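Local coordinates for protein transmembrane beta-barrels (Synthetic construct, PDB 6X9Z) that is a de novo designed eight-stranded antiparallel beta-barrel intended to span a lipid membrane, with no further function known, at residues T7-V13 and V25-Q29; N97-E103 and A115-K121. One frame throughout, in Å; residues are numbered along the deposited sequence.

Interaction 1: T7-V13 and V25-Q29; sequences TLMVYVV and VGGAQ
Y11 lays its ring across the backbone of G27 on the neighbouring antiparallel strand, and this ring-on-glycine contact occupies the middle of the pairing of T7-V13 with V25-Q29. The CA of G27 sits 4.1 Å from the centroid of the ring, over its face, a CH-pi contact. With chi1 at 67°, CG stands between the backbone N and the carbonyl carbon, and the ring is thereby folded over the facing strand instead of rising straight off the sheet. A beta carbon at G27 would collide with the tyrosine OH, so the glycine is what lets the ring lie this low; this is the tyrosine-glycine pairing known as mortise-tenon in beta-barrels.

Apolar contacts flank the ring. V25 brings CG1 to its edge, 4.0 Å from CE1 of Y11, and Q29 sets CG 3.8 Å from CE2 of Y11. V13 and V25 lie side by side, CG2 of V13 being 3.8 Å from CB of V25.

Backbone hydrogen bonds come in pairs at M9-Q29, Y11-G27 and V13-V25. The shortest runs from V13 N to V25 O at 2.8 Å.

The polar ends of Y11 and Q29 reach across to strand 36-45: Y11 OH bonds to OD1 and Q29 NE2 to OD2 of D39. Replacing the tyrosine by alanine would probably uncover G27 and cost D39 the hydroxyl partner at OD1.

V10, V12 and A28 occupy the other, outward face. Strand 8-17 is bonded on its far side to strand 112-121, strand 22-31 pairs on its other edge with strand 36-45, where G26 bonds to Y42, and M101 of strand 98-106 touches Y11 and Q29 from within the barrel.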
# COMPACT_ATOMS: atom_id res chain seq x y z
N THR A 7 -4.65 -14.86 0.13
CA THR A 7 -4.62 -14.03 1.33
C THR A 7 -5.19 -12.65 1.00
O THR A 7 -4.76 -12.01 0.04
CB THR A 7 -3.19 -13.90 1.86
OG1 THR A 7 -2.73 -15.19 2.30
CG2 THR A 7 -3.15 -12.93 3.03
N LEU A 8 -6.16 -12.21 1.79
CA LEU A 8 -6.74 -10.89 1.66
C LEU A 8 -6.43 -10.09 2.92
O LEU A 8 -6.65 -10.57 4.04
CB LEU A 8 -8.26 -10.96 1.45
CG LEU A 8 -8.95 -9.62 1.19
CD1 LEU A 8 -8.48 -9.01 -0.10
CD2 LEU A 8 -10.47 -9.81 1.18
N MET A 9 -5.91 -8.89 2.73
CA MET A 9 -5.58 -8.03 3.86
C MET A 9 -6.11 -6.63 3.59
O MET A 9 -5.86 -6.06 2.52
CB MET A 9 -4.07 -8.00 4.11
CG MET A 9 -3.57 -9.30 4.72
SD MET A 9 -1.85 -9.14 5.21
CE MET A 9 -1.11 -8.96 3.60
N VAL A 10 -6.85 -6.10 4.55
CA VAL A 10 -7.32 -4.72 4.52
C VAL A 10 -6.32 -3.87 5.29
O VAL A 10 -5.91 -4.24 6.40
CB VAL A 10 -8.73 -4.60 5.11
CG1 VAL A 10 -9.12 -3.14 5.25
CG2 VAL A 10 -9.73 -5.34 4.25
N TYR A 11 -5.93 -2.74 4.71
CA TYR A 11 -4.96 -1.86 5.33
C TYR A 11 -5.52 -0.45 5.43
O TYR A 11 -6.42 -0.07 4.67
CB TYR A 11 -3.64 -1.85 4.54
CG TYR A 11 -3.72 -1.23 3.16
CD1 TYR A 11 -3.57 0.14 2.98
CD2 TYR A 11 -3.93 -2.02 2.03
CE1 TYR A 11 -3.63 0.71 1.73
CE2 TYR A 11 -3.99 -1.46 0.77
CZ TYR A 11 -3.84 -0.09 0.63
OH TYR A 11 -3.90 0.49 -0.62
N VAL A 12 -4.99 0.30 6.38
CA VAL A 12 -5.25 1.73 6.48
C VAL A 12 -3.93 2.41 6.81
O VAL A 12 -3.23 2.01 7.74
CB VAL A 12 -6.32 2.05 7.54
CG1 VAL A 12 -7.70 1.67 7.03
CG2 VAL A 12 -6.02 1.33 8.84
N VAL A 13 -3.56 3.42 6.02
CA VAL A 13 -2.28 4.08 6.19
C VAL A 13 -2.45 5.58 6.14
O VAL A 13 -3.38 6.11 5.53
CB VAL A 13 -1.23 3.64 5.14
CG1 VAL A 13 -1.06 2.14 5.16
CG2 VAL A 13 -1.62 4.13 3.75
N VAL A 25 -5.15 6.59 3.34
CA VAL A 25 -5.50 5.62 2.32
C VAL A 25 -6.03 4.37 3.00
O VAL A 25 -5.37 3.81 3.89
CB VAL A 25 -4.31 5.29 1.40
CG1 VAL A 25 -4.70 4.26 0.36
CG2 VAL A 25 -3.79 6.55 0.72
N GLY A 26 -7.22 3.94 2.59
CA GLY A 26 -7.76 2.66 3.02
C GLY A 26 -7.96 1.77 1.81
O GLY A 26 -8.42 2.24 0.76
N GLY A 27 -7.62 0.49 1.93
CA GLY A 27 -7.73 -0.40 0.79
C GLY A 27 -7.47 -1.86 1.09
O GLY A 27 -7.64 -2.31 2.23
N ALA A 28 -7.05 -2.62 0.07
CA ALA A 28 -6.79 -4.04 0.25
C ALA A 28 -5.65 -4.48 -0.65
O ALA A 28 -5.43 -3.91 -1.72
CB ALA A 28 -8.04 -4.88 -0.03
N GLN A 29 -4.94 -5.50 -0.20
CA GLN A 29 -3.91 -6.17 -0.98
C GLN A 29 -4.26 -7.65 -1.03
O GLN A 29 -4.40 -8.30 0.01
CB GLN A 29 -2.52 -5.95 -0.37
CG GLN A 29 -2.05 -4.50 -0.44
CD GLN A 29 -0.69 -4.27 0.21
OE1 GLN A 29 -0.22 -5.09 1.00
NE2 GLN A 29 -0.06 -3.16 -0.13

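Interaction 2: N97-E103 and A115-K121; sequences NLALMVE and AIGIAYK
The last beta hairpin of the barrel, strands 98-106 and 112-121, brings N97-E103 and A115-K121 together as an antiparallel pair. A99-A119, M101-G117 and E103-A115 are its hydrogen-bonded pairs, and K121 N closes the end of the run with a bond of 3.0 Å to N97 O. The shortest link is M101 N to G117 O, 2.7 Å; A99 N to A119 O is weak.

Side chains alternate between two faces. A99, A115 and A119 share the one turned to the barrel interior with M101 and E103. M101 is fully extended, its CG anti to the backbone N (chi1 180°), and carries its sulfur away from G117 toward L91, while its CB stays 3.5 Å from G117 O. E103 likewise reaches inward, and its OE1 is hydrogen-bonded to Y69 OH, with a long, weak ion pair to K71 NZ.

L98, L100, V102, I116 and I118 form the outer surface, consistent with a lipid-facing belt in a membrane barrel. Its branches meet in diagonal and direct pairs: CD1 of L98 packs 3.8 Å from CB of I118, and CD2 of L100 comes 4.2 Å from CG2 of I118. Further along, CG1 of V102 lies 4.0 Å from CG2 of I116.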
# COMPACT_ATOMS: atom_id res chain seq x y z
N ASN A 97 -3.41 -11.84 13.24
CA ASN A 97 -4.44 -11.02 12.63
C ASN A 97 -3.93 -9.68 12.12
O ASN A 97 -4.57 -9.09 11.24
CB ASN A 97 -5.57 -10.77 13.63
CG ASN A 97 -6.92 -10.75 12.98
OD1 ASN A 97 -7.02 -10.88 11.76
ND2 ASN A 97 -7.97 -10.61 13.78
N LEU A 98 -2.81 -9.20 12.64
CA LEU A 98 -2.42 -7.81 12.48
C LEU A 98 -0.96 -7.69 12.08
O LEU A 98 -0.12 -8.52 12.45
CB LEU A 98 -2.65 -7.03 13.78
CG LEU A 98 -2.39 -5.52 13.78
CD1 LEU A 98 -3.30 -4.82 12.79
CD2 LEU A 98 -2.60 -4.99 15.18
N ALA A 99 -0.66 -6.64 11.32
CA ALA A 99 0.70 -6.34 10.91
C ALA A 99 0.86 -4.83 10.83
O ALA A 99 -0.08 -4.12 10.47
CB ALA A 99 1.02 -6.99 9.56
N LEU A 100 2.05 -4.36 11.18
CA LEU A 100 2.39 -2.96 11.02
C LEU A 100 2.96 -2.74 9.63
O LEU A 100 3.73 -3.56 9.12
CB LEU A 100 3.40 -2.52 12.08
CG LEU A 100 2.97 -2.87 13.50
CD1 LEU A 100 4.04 -2.45 14.47
CD2 LEU A 100 1.64 -2.22 13.82
N MET A 101 2.57 -1.63 9.02
CA MET A 101 2.88 -1.35 7.63
C MET A 101 3.64 -0.05 7.54
O MET A 101 3.22 0.96 8.11
CB MET A 101 1.59 -1.29 6.80
CG MET A 101 1.79 -1.01 5.33
SD MET A 101 0.18 -0.99 4.52
CE MET A 101 0.64 -0.68 2.83
N VAL A 102 4.77 -0.07 6.84
CA VAL A 102 5.54 1.12 6.53
C VAL A 102 5.90 1.06 5.06
O VAL A 102 6.22 -0.01 4.52
CB VAL A 102 6.80 1.25 7.41
CG1 VAL A 102 6.41 1.31 8.88
CG2 VAL A 102 7.76 0.11 7.15
N GLU A 103 5.83 2.20 4.39
CA GLU A 103 5.98 2.23 2.95
C GLU A 103 6.59 3.56 2.54
O GLU A 103 6.08 4.62 2.91
CB GLU A 103 4.64 2.03 2.25
CG GLU A 103 4.69 2.25 0.76
CD GLU A 103 3.39 1.89 0.10
OE1 GLU A 103 2.73 0.93 0.57
OE2 GLU A 103 3.02 2.55 -0.89
N ALA A 115 4.55 6.55 4.37
CA ALA A 115 3.25 6.17 4.91
C ALA A 115 3.42 5.07 5.94
O ALA A 115 4.21 4.14 5.75
CB ALA A 115 2.30 5.72 3.80
N ILE A 116 2.69 5.20 7.04
CA ILE A 116 2.66 4.20 8.10
C ILE A 116 1.21 3.83 8.36
O ILE A 116 0.30 4.64 8.16
CB ILE A 116 3.34 4.69 9.39
CG1 ILE A 116 2.64 5.95 9.90
CG2 ILE A 116 4.82 4.94 9.16
CD1 ILE A 116 3.22 6.50 11.19
N GLY A 117 0.99 2.60 8.79
CA GLY A 117 -0.36 2.12 9.01
C GLY A 117 -0.35 0.69 9.49
O GLY A 117 0.69 0.16 9.89
N ILE A 118 -1.53 0.08 9.45
CA ILE A 118 -1.69 -1.31 9.86
C ILE A 118 -2.29 -2.09 8.71
O ILE A 118 -2.90 -1.54 7.79
CB ILE A 118 -2.58 -1.46 11.12
CG1 ILE A 118 -3.99 -0.95 10.82
CG2 ILE A 118 -1.94 -0.75 12.31
CD1 ILE A 118 -4.91 -0.94 12.01
N ALA A 119 -2.13 -3.41 8.77
CA ALA A 119 -2.65 -4.32 7.76
C ALA A 119 -3.35 -5.46 8.47
O ALA A 119 -2.71 -6.23 9.20
CB ALA A 119 -1.54 -4.83 6.85
N TYR A 120 -4.66 -5.56 8.28
CA TYR A 120 -5.50 -6.55 8.94
C TYR A 120 -5.78 -7.69 7.97
O TYR A 120 -6.20 -7.45 6.83
CB TYR A 120 -6.81 -5.92 9.41
CG TYR A 120 -7.71 -6.80 10.24
CD1 TYR A 120 -8.70 -7.58 9.65
CD2 TYR A 120 -7.60 -6.83 11.62
CE1 TYR A 120 -9.54 -8.38 10.41
CE2 TYR A 120 -8.43 -7.63 12.39
CZ TYR A 120 -9.39 -8.40 11.78
OH TYR A 120 -10.21 -9.18 12.57
N LYS A 121 -5.55 -8.92 8.41
CA LYS A 121 -5.68 -10.10 7.56
C LYS A 121 -7.08 -10.67 7.72
O LYS A 121 -7.44 -11.18 8.79
CB LYS A 121 -4.62 -11.13 7.91
CG LYS A 121 -4.61 -12.34 6.99
CD LYS A 121 -3.54 -13.34 7.38
CE LYS A 121 -3.58 -14.55 6.45
NZ LYS A 121 -2.43 -15.47 6.66

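How the interactions relate
Interaction 1 belongs to the first hairpin, strands 8-17 and 22-31, and interaction 2 to the last, strands 98-106 and 112-121. They come in series along the chain, yet their centres lie only about 8 Å apart, because strands 8-17 and 112-121 are neighbours in the sheet. Probable backbone hydrogen bonds from Y120 N to V10 O and from I118 N to V12 O join the two hairpins across this seam, and inside it V13 CG1 packs on M101 SD at 3.4 Å. Together the contacts bracket the junction where the first and last of the eight strands meet and the barrel closes.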